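Local coordinates for synaptic vesicle glycoprotein 2C (Homo sapiens, PDB 5JLV), which is a synaptic vesicle membrane glycoprotein whose luminal domain, crystallised here together with another protein, is recognised by botulinum neurotoxin A as a protein receptor, at residues T61-V75 / Y81-T95. Numbering follows the deposited sequence.
Sequences TFKDSVFKSCTFEDV and YFKNCTFIDTVFDNT. With NAG (2-acetamido-2-deoxy-beta-D-glucopyranose), chain M.
F62, F67 and F72 each set a ring beside its counterpart F82, F87 or F92 one coil further along, as in the right-handed quadrilateral beta-helix of pentapeptide-repeat proteins. Register supports this assignment: each pair is twenty residues apart, one four-sided coil, and the parallel strands stack with axes 4.7 to 4.8 Å apart. F67 N donates to T86 O, and I88 N to F67 O. All six phenylalanines turn into the coil. F62 and F82 are nearly parallel, yet their centroids are 5.2 Å apart and the rings barely overlap. CD1 of F62 reaches CE2 of F82 at 3.4 Å. F82 also turns its edge to the face of F67 in an offset edge-to-face pair, planes 77° apart.

Smaller side chains fill the inner positions between these rings. SG of C85, anti to its own carbonyl carbon (chi1 -69°), lies against F62 O, at 3.5 Å, and receives a weak bond from S65 N. T90 uses the equivalent place differently: C70 N donates to T90 OG1 at 3.2 Å, while that hydroxyl donates to I88 O, which also accepts from S69 N. At T95 a methyl takes over, CG2 lying 3.7 Å from F72 CB.

Outside, N84 ND2 carries an N-acetylglucosamine yet still donates to D64 OD1 at 2.7 Å, the carboxylate and amide planes 89° apart. N94 ND2 repeats the bond to D74 OD1, but straighter on, nearly along the C-O axis and in its own amide plane. Chemically, an apolar aromatic interior joined to backbone bonds and corner amide-carboxylate pairs implies stacked coils whose turns are held by side chains as well as main chain.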
loop_
_atom_site.group_PDB
_atom_site.type_symbol
_atom_site.label_atom_id
_atom_site.label_comp_id
_atom_site.label_asym_id
_atom_site.label_seq_id
_atom_site.Cartn_x
_atom_site.Cartn_y
_atom_site.Cartn_z
ATOM N N THR C 61 -15.223 21.590 27.897
ATOM C CA THR C 61 -13.904 21.818 27.322
ATOM C C THR C 61 -12.886 20.804 27.847
ATOM O O THR C 61 -12.781 20.582 29.054
ATOM C CB THR C 61 -13.405 23.251 27.578
ATOM O OG1 THR C 61 -14.279 24.171 26.917
ATOM C CG2 THR C 61 -11.995 23.438 27.033
ATOM N N PHE C 62 -12.173 20.174 26.918
ATOM C CA PHE C 62 -10.956 19.442 27.222
ATOM C C PHE C 62 -9.782 20.328 26.830
ATOM O O PHE C 62 -9.764 20.880 25.732
ATOM C CB PHE C 62 -10.898 18.141 26.410
ATOM C CG PHE C 62 -11.912 17.115 26.821
ATOM C CD1 PHE C 62 -13.166 17.077 26.223
ATOM C CD2 PHE C 62 -11.600 16.156 27.783
ATOM C CE1 PHE C 62 -14.098 16.122 26.594
ATOM C CE2 PHE C 62 -12.531 15.197 28.157
ATOM C CZ PHE C 62 -13.786 15.185 27.563
ATOM N N LYS C 63 -8.802 20.456 27.705
ATOM C CA LYS C 63 -7.645 21.291 27.421
ATOM C C LYS C 63 -6.352 20.576 27.806
ATOM O O LYS C 63 -6.288 19.925 28.854
ATOM C CB LYS C 63 -7.796 22.641 28.135
ATOM C CG LYS C 63 -6.570 23.534 28.133
ATOM C CD LYS C 63 -6.877 24.889 28.784
ATOM C CE LYS C 63 -7.877 24.759 29.933
ATOM N NZ LYS C 63 -7.810 25.893 30.894
ATOM N N ASP C 64 -5.338 20.677 26.939
ATOM C CA ASP C 64 -4.010 20.064 27.167
ATOM C C ASP C 64 -4.111 18.566 27.457
ATOM O O ASP C 64 -3.447 18.057 28.345
ATOM C CB ASP C 64 -3.246 20.762 28.314
ATOM C CG ASP C 64 -3.102 22.257 28.110
ATOM O OD1 ASP C 64 -2.990 22.709 26.956
ATOM O OD2 ASP C 64 -3.087 22.988 29.119
ATOM N N SER C 65 -4.961 17.877 26.710
ATOM C CA SER C 65 -5.253 16.489 26.988
ATOM C C SER C 65 -4.802 15.605 25.854
ATOM O O SER C 65 -4.650 16.065 24.717
ATOM C CB SER C 65 -6.748 16.302 27.257
ATOM O OG SER C 65 -7.106 16.906 28.489
ATOM N N VAL C 66 -4.561 14.339 26.173
ATOM C CA VAL C 66 -4.159 13.344 25.190
ATOM C C VAL C 66 -5.227 12.239 25.122
ATOM O O VAL C 66 -5.672 11.731 26.147
ATOM C CB VAL C 66 -2.768 12.750 25.516
ATOM C CG1 VAL C 66 -2.410 11.621 24.542
ATOM C CG2 VAL C 66 -1.704 13.841 25.478
ATOM N N PHE C 67 -5.660 11.913 23.913
ATOM C CA PHE C 67 -6.583 10.801 23.701
ATOM C C PHE C 67 -5.874 9.737 22.872
ATOM O O PHE C 67 -5.562 9.966 21.694
ATOM C CB PHE C 67 -7.866 11.272 22.989
ATOM C CG PHE C 67 -8.660 12.288 23.763
ATOM C CD1 PHE C 67 -8.309 13.639 23.738
ATOM C CD2 PHE C 67 -9.782 11.903 24.498
ATOM C CE1 PHE C 67 -9.045 14.580 24.449
ATOM C CE2 PHE C 67 -10.518 12.837 25.221
ATOM C CZ PHE C 67 -10.150 14.180 25.191
ATOM N N LYS C 68 -5.600 8.588 23.496
ATOM C CA LYS C 68 -4.959 7.450 22.811
ATOM C C LYS C 68 -5.919 6.263 22.612
ATOM O O LYS C 68 -6.484 5.752 23.578
ATOM C CB LYS C 68 -3.708 6.983 23.572
ATOM C CG LYS C 68 -2.779 6.112 22.725
ATOM C CD LYS C 68 -1.615 5.526 23.527
ATOM C CE LYS C 68 -0.386 6.433 23.515
ATOM N NZ LYS C 68 -0.608 7.725 24.234
ATOM N N SER C 69 -6.071 5.822 21.356
ATOM C CA SER C 69 -6.917 4.663 21.011
ATOM C C SER C 69 -8.326 4.809 21.552
ATOM O O SER C 69 -8.913 3.842 22.029
ATOM C CB SER C 69 -6.302 3.350 21.517
ATOM O OG SER C 69 -4.994 3.211 21.031
ATOM N N CYS C 70 -8.853 6.029 21.502
ATOM C CA CYS C 70 -10.210 6.267 21.938
ATOM C C CYS C 70 -11.161 6.081 20.774
ATOM O O CYS C 70 -10.729 6.033 19.611
ATOM C CB CYS C 70 -10.340 7.647 22.563
ATOM S SG CYS C 70 -9.475 7.772 24.154
ATOM N N THR C 71 -12.439 5.900 21.098
ATOM C CA THR C 71 -13.517 5.845 20.115
ATOM C C THR C 71 -14.587 6.848 20.526
ATOM O O THR C 71 -15.090 6.803 21.659
ATOM C CB THR C 71 -14.151 4.438 20.046
ATOM O OG1 THR C 71 -13.159 3.474 19.682
ATOM C CG2 THR C 71 -15.293 4.391 19.026
ATOM N N PHE C 72 -14.898 7.773 19.624
ATOM C CA PHE C 72 -16.061 8.645 19.762
ATOM C C PHE C 72 -17.093 8.167 18.756
ATOM O O PHE C 72 -16.829 8.157 17.546
ATOM C CB PHE C 72 -15.690 10.104 19.484
ATOM C CG PHE C 72 -14.800 10.730 20.539
ATOM C CD1 PHE C 72 -13.408 10.536 20.516
ATOM C CD2 PHE C 72 -15.340 11.532 21.540
ATOM C CE1 PHE C 72 -12.590 11.128 21.478
ATOM C CE2 PHE C 72 -14.521 12.124 22.504
ATOM C CZ PHE C 72 -13.151 11.921 22.474
ATOM N N GLU C 73 -18.255 7.735 19.249
ATOM C CA GLU C 73 -19.247 7.097 18.391
ATOM C C GLU C 73 -20.661 7.585 18.677
ATOM O O GLU C 73 -21.127 7.524 19.820
ATOM C CB GLU C 73 -19.175 5.582 18.547
ATOM C CG GLU C 73 -20.107 4.817 17.644
ATOM C CD GLU C 73 -19.853 3.331 17.708
ATOM O OE1 GLU C 73 -20.589 2.636 18.436
ATOM O OE2 GLU C 73 -18.902 2.862 17.049
ATOM N N ASP C 74 -21.334 8.065 17.627
ATOM C CA ASP C 74 -22.696 8.615 17.731
ATOM C C ASP C 74 -22.788 9.701 18.800
ATOM O O ASP C 74 -23.684 9.673 19.647
ATOM C CB ASP C 74 -23.734 7.506 17.994
ATOM C CG ASP C 74 -23.965 6.616 16.779
ATOM O OD1 ASP C 74 -23.918 7.131 15.641
ATOM O OD2 ASP C 74 -24.209 5.401 16.964
ATOM N N VAL C 75 -21.856 10.649 18.760
ATOM C CA VAL C 75 -21.850 11.742 19.721
ATOM C C VAL C 75 -22.298 13.057 19.083
ATOM O O VAL C 75 -22.043 13.310 17.889
ATOM C CB VAL C 75 -20.494 11.896 20.470
ATOM C CG1 VAL C 75 -19.890 10.535 20.812
ATOM C CG2 VAL C 75 -19.510 12.730 19.685
ATOM N N TYR C 81 -15.374 22.186 23.112
ATOM C CA TYR C 81 -14.070 22.425 22.498
ATOM C C TYR C 81 -12.983 21.512 23.047
ATOM O O TYR C 81 -12.930 21.234 24.248
ATOM C CB TYR C 81 -13.626 23.846 22.744
ATOM C CG TYR C 81 -14.398 24.925 22.022
ATOM C CD1 TYR C 81 -14.081 25.270 20.708
ATOM C CD2 TYR C 81 -15.384 25.658 22.679
ATOM C CE1 TYR C 81 -14.755 26.294 20.054
ATOM C CE2 TYR C 81 -16.060 26.676 22.037
ATOM C CZ TYR C 81 -15.741 26.992 20.725
ATOM O OH TYR C 81 -16.395 28.021 20.082
ATOM N N PHE C 82 -12.100 21.092 22.149
ATOM C CA PHE C 82 -10.850 20.455 22.497
ATOM C C PHE C 82 -9.735 21.436 22.177
ATOM O O PHE C 82 -9.481 21.720 21.007
ATOM C CB PHE C 82 -10.675 19.180 21.671
ATOM C CG PHE C 82 -11.760 18.168 21.882
ATOM C CD1 PHE C 82 -12.932 18.212 21.123
ATOM C CD2 PHE C 82 -11.603 17.151 22.813
ATOM C CE1 PHE C 82 -13.938 17.271 21.319
ATOM C CE2 PHE C 82 -12.605 16.198 23.006
ATOM C CZ PHE C 82 -13.770 16.265 22.269
ATOM N N LYS C 83 -9.086 21.963 23.216
ATOM C CA LYS C 83 -8.045 22.988 23.074
ATOM C C LYS C 83 -6.659 22.426 23.395
ATOM O O LYS C 83 -6.427 21.930 24.504
ATOM C CB LYS C 83 -8.342 24.179 23.993
ATOM C CG LYS C 83 -9.686 24.848 23.738
ATOM C CD LYS C 83 -9.943 26.022 24.685
ATOM C CE LYS C 83 -11.406 26.461 24.641
ATOM N NZ LYS C 83 -11.683 27.682 25.450
ATOM N N ASN C 84 -5.747 22.494 22.422
ATOM C CA ASN C 84 -4.376 21.990 22.596
ATOM C C ASN C 84 -4.373 20.510 22.991
ATOM O O ASN C 84 -3.616 20.075 23.861
ATOM C CB ASN C 84 -3.612 22.841 23.629
ATOM C CG ASN C 84 -2.111 22.637 23.570
ATOM O OD1 ASN C 84 -1.546 22.331 22.519
ATOM N ND2 ASN C 84 -1.453 22.816 24.709
ATOM N N CYS C 85 -5.248 19.745 22.354
ATOM C CA CYS C 85 -5.325 18.325 22.605
ATOM C C CYS C 85 -4.612 17.541 21.514
ATOM O O CYS C 85 -4.513 18.002 20.376
ATOM C CB CYS C 85 -6.788 17.889 22.766
ATOM S SG CYS C 85 -7.529 18.524 24.311
ATOM N N THR C 86 -4.069 16.383 21.883
ATOM C CA THR C 86 -3.499 15.455 20.922
ATOM C C THR C 86 -4.346 14.181 20.843
ATOM O O THR C 86 -4.694 13.576 21.871
ATOM C CB THR C 86 -2.044 15.112 21.275
ATOM O OG1 THR C 86 -1.307 16.327 21.408
ATOM C CG2 THR C 86 -1.408 14.251 20.187
ATOM N N PHE C 87 -4.695 13.794 19.624
ATOM C CA PHE C 87 -5.451 12.568 19.403
ATOM C C PHE C 87 -4.586 11.589 18.629
ATOM O O PHE C 87 -4.051 11.930 17.558
ATOM C CB PHE C 87 -6.722 12.861 18.616
ATOM C CG PHE C 87 -7.620 13.857 19.267
ATOM C CD1 PHE C 87 -7.463 15.217 19.023
ATOM C CD2 PHE C 87 -8.641 13.437 20.112
ATOM C CE1 PHE C 87 -8.302 16.143 19.618
ATOM C CE2 PHE C 87 -9.483 14.356 20.723
ATOM C CZ PHE C 87 -9.311 15.713 20.474
ATOM N N ILE C 88 -4.453 10.384 19.184
ATOM C CA ILE C 88 -3.586 9.335 18.638
ATOM C C ILE C 88 -4.398 8.062 18.413
ATOM O O ILE C 88 -5.091 7.608 19.321
ATOM C CB ILE C 88 -2.421 9.014 19.606
ATOM C CG1 ILE C 88 -1.501 10.240 19.772
ATOM C CG2 ILE C 88 -1.620 7.795 19.122
ATOM C CD1 ILE C 88 -0.778 10.287 21.100
ATOM N N ASP C 89 -4.292 7.478 17.214
ATOM C CA ASP C 89 -4.972 6.205 16.889
ATOM C C ASP C 89 -6.457 6.201 17.324
ATOM O O ASP C 89 -6.966 5.202 17.847
ATOM C CB ASP C 89 -4.250 5.008 17.546
ATOM C CG ASP C 89 -2.791 4.849 17.092
ATOM O OD1 ASP C 89 -2.318 5.555 16.165
ATOM O OD2 ASP C 89 -2.107 3.984 17.675
ATOM N N THR C 90 -7.129 7.330 17.140
ATOM C CA THR C 90 -8.469 7.519 17.678
ATOM C C THR C 90 -9.465 7.530 16.526
ATOM O O THR C 90 -9.144 7.967 15.411
ATOM C CB THR C 90 -8.536 8.794 18.556
ATOM O OG1 THR C 90 -7.832 8.558 19.778
ATOM C CG2 THR C 90 -9.987 9.216 18.885
ATOM N N VAL C 91 -10.654 6.997 16.785
ATOM C CA VAL C 91 -11.689 6.874 15.763
ATOM C C VAL C 91 -12.855 7.791 16.105
ATOM O O VAL C 91 -13.343 7.804 17.247
ATOM C CB VAL C 91 -12.175 5.422 15.642
ATOM C CG1 VAL C 91 -13.345 5.311 14.665
ATOM C CG2 VAL C 91 -11.015 4.519 15.231
ATOM N N PHE C 92 -13.272 8.579 15.120
ATOM C CA PHE C 92 -14.439 9.427 15.242
ATOM C C PHE C 92 -15.503 8.914 14.272
ATOM O O PHE C 92 -15.437 9.155 13.055
ATOM C CB PHE C 92 -14.073 10.881 14.944
ATOM C CG PHE C 92 -12.965 11.424 15.823
ATOM C CD1 PHE C 92 -11.632 11.357 15.414
ATOM C CD2 PHE C 92 -13.255 11.998 17.053
ATOM C CE1 PHE C 92 -10.613 11.859 16.225
ATOM C CE2 PHE C 92 -12.236 12.505 17.866
ATOM C CZ PHE C 92 -10.920 12.426 17.452
ATOM N N ASP C 93 -16.467 8.180 14.825
ATOM C CA ASP C 93 -17.464 7.449 14.046
ATOM C C ASP C 93 -18.848 8.064 14.234
ATOM O O ASP C 93 -19.459 7.952 15.305
ATOM C CB ASP C 93 -17.467 5.968 14.456
ATOM C CG ASP C 93 -18.350 5.107 13.562
ATOM O OD1 ASP C 93 -19.039 5.650 12.675
ATOM O OD2 ASP C 93 -18.370 3.872 13.761
ATOM N N ASN C 94 -19.337 8.724 13.189
ATOM C CA ASN C 94 -20.627 9.401 13.248
ATOM C C ASN C 94 -20.738 10.398 14.425
ATOM O O ASN C 94 -21.715 10.380 15.194
ATOM C CB ASN C 94 -21.776 8.382 13.265
ATOM C CG ASN C 94 -23.050 8.947 12.688
ATOM O OD1 ASN C 94 -23.013 9.759 11.754
ATOM N ND2 ASN C 94 -24.194 8.523 13.230
ATOM N N THR C 95 -19.723 11.254 14.556
ATOM C CA THR C 95 -19.778 12.389 15.470
ATOM C C THR C 95 -20.206 13.647 14.714
ATOM O O THR C 95 -20.271 13.649 13.474
ATOM C CB THR C 95 -18.420 12.653 16.150
ATOM O OG1 THR C 95 -17.527 13.299 15.227
ATOM C CG2 THR C 95 -17.797 11.351 16.654
HETATM C C1 NAG M . -0.054 22.725 24.970
HETATM C C2 NAG M . 0.518 24.109 25.253
HETATM C C3 NAG M . 2.038 24.059 25.355
HETATM C C4 NAG M . 2.486 22.945 26.294
HETATM C C5 NAG M . 1.795 21.631 25.949
HETATM C C6 NAG M . 2.184 20.535 26.933
HETATM C C7 NAG M . -0.665 26.074 24.466
HETATM C C8 NAG M . -0.849 27.045 23.336
HETATM N N2 NAG M . 0.122 25.034 24.209
HETATM O O3 NAG M . 2.524 25.316 25.842
HETATM O O4 NAG M . 3.905 22.778 26.194
HETATM O O5 NAG M . 0.381 21.816 25.976
HETATM O O6 NAG M . 1.113 19.591 27.046
HETATM O O7 NAG M . -1.204 26.230 25.549
HETATM O O HOH W 1 -23.668 12.336 15.955
#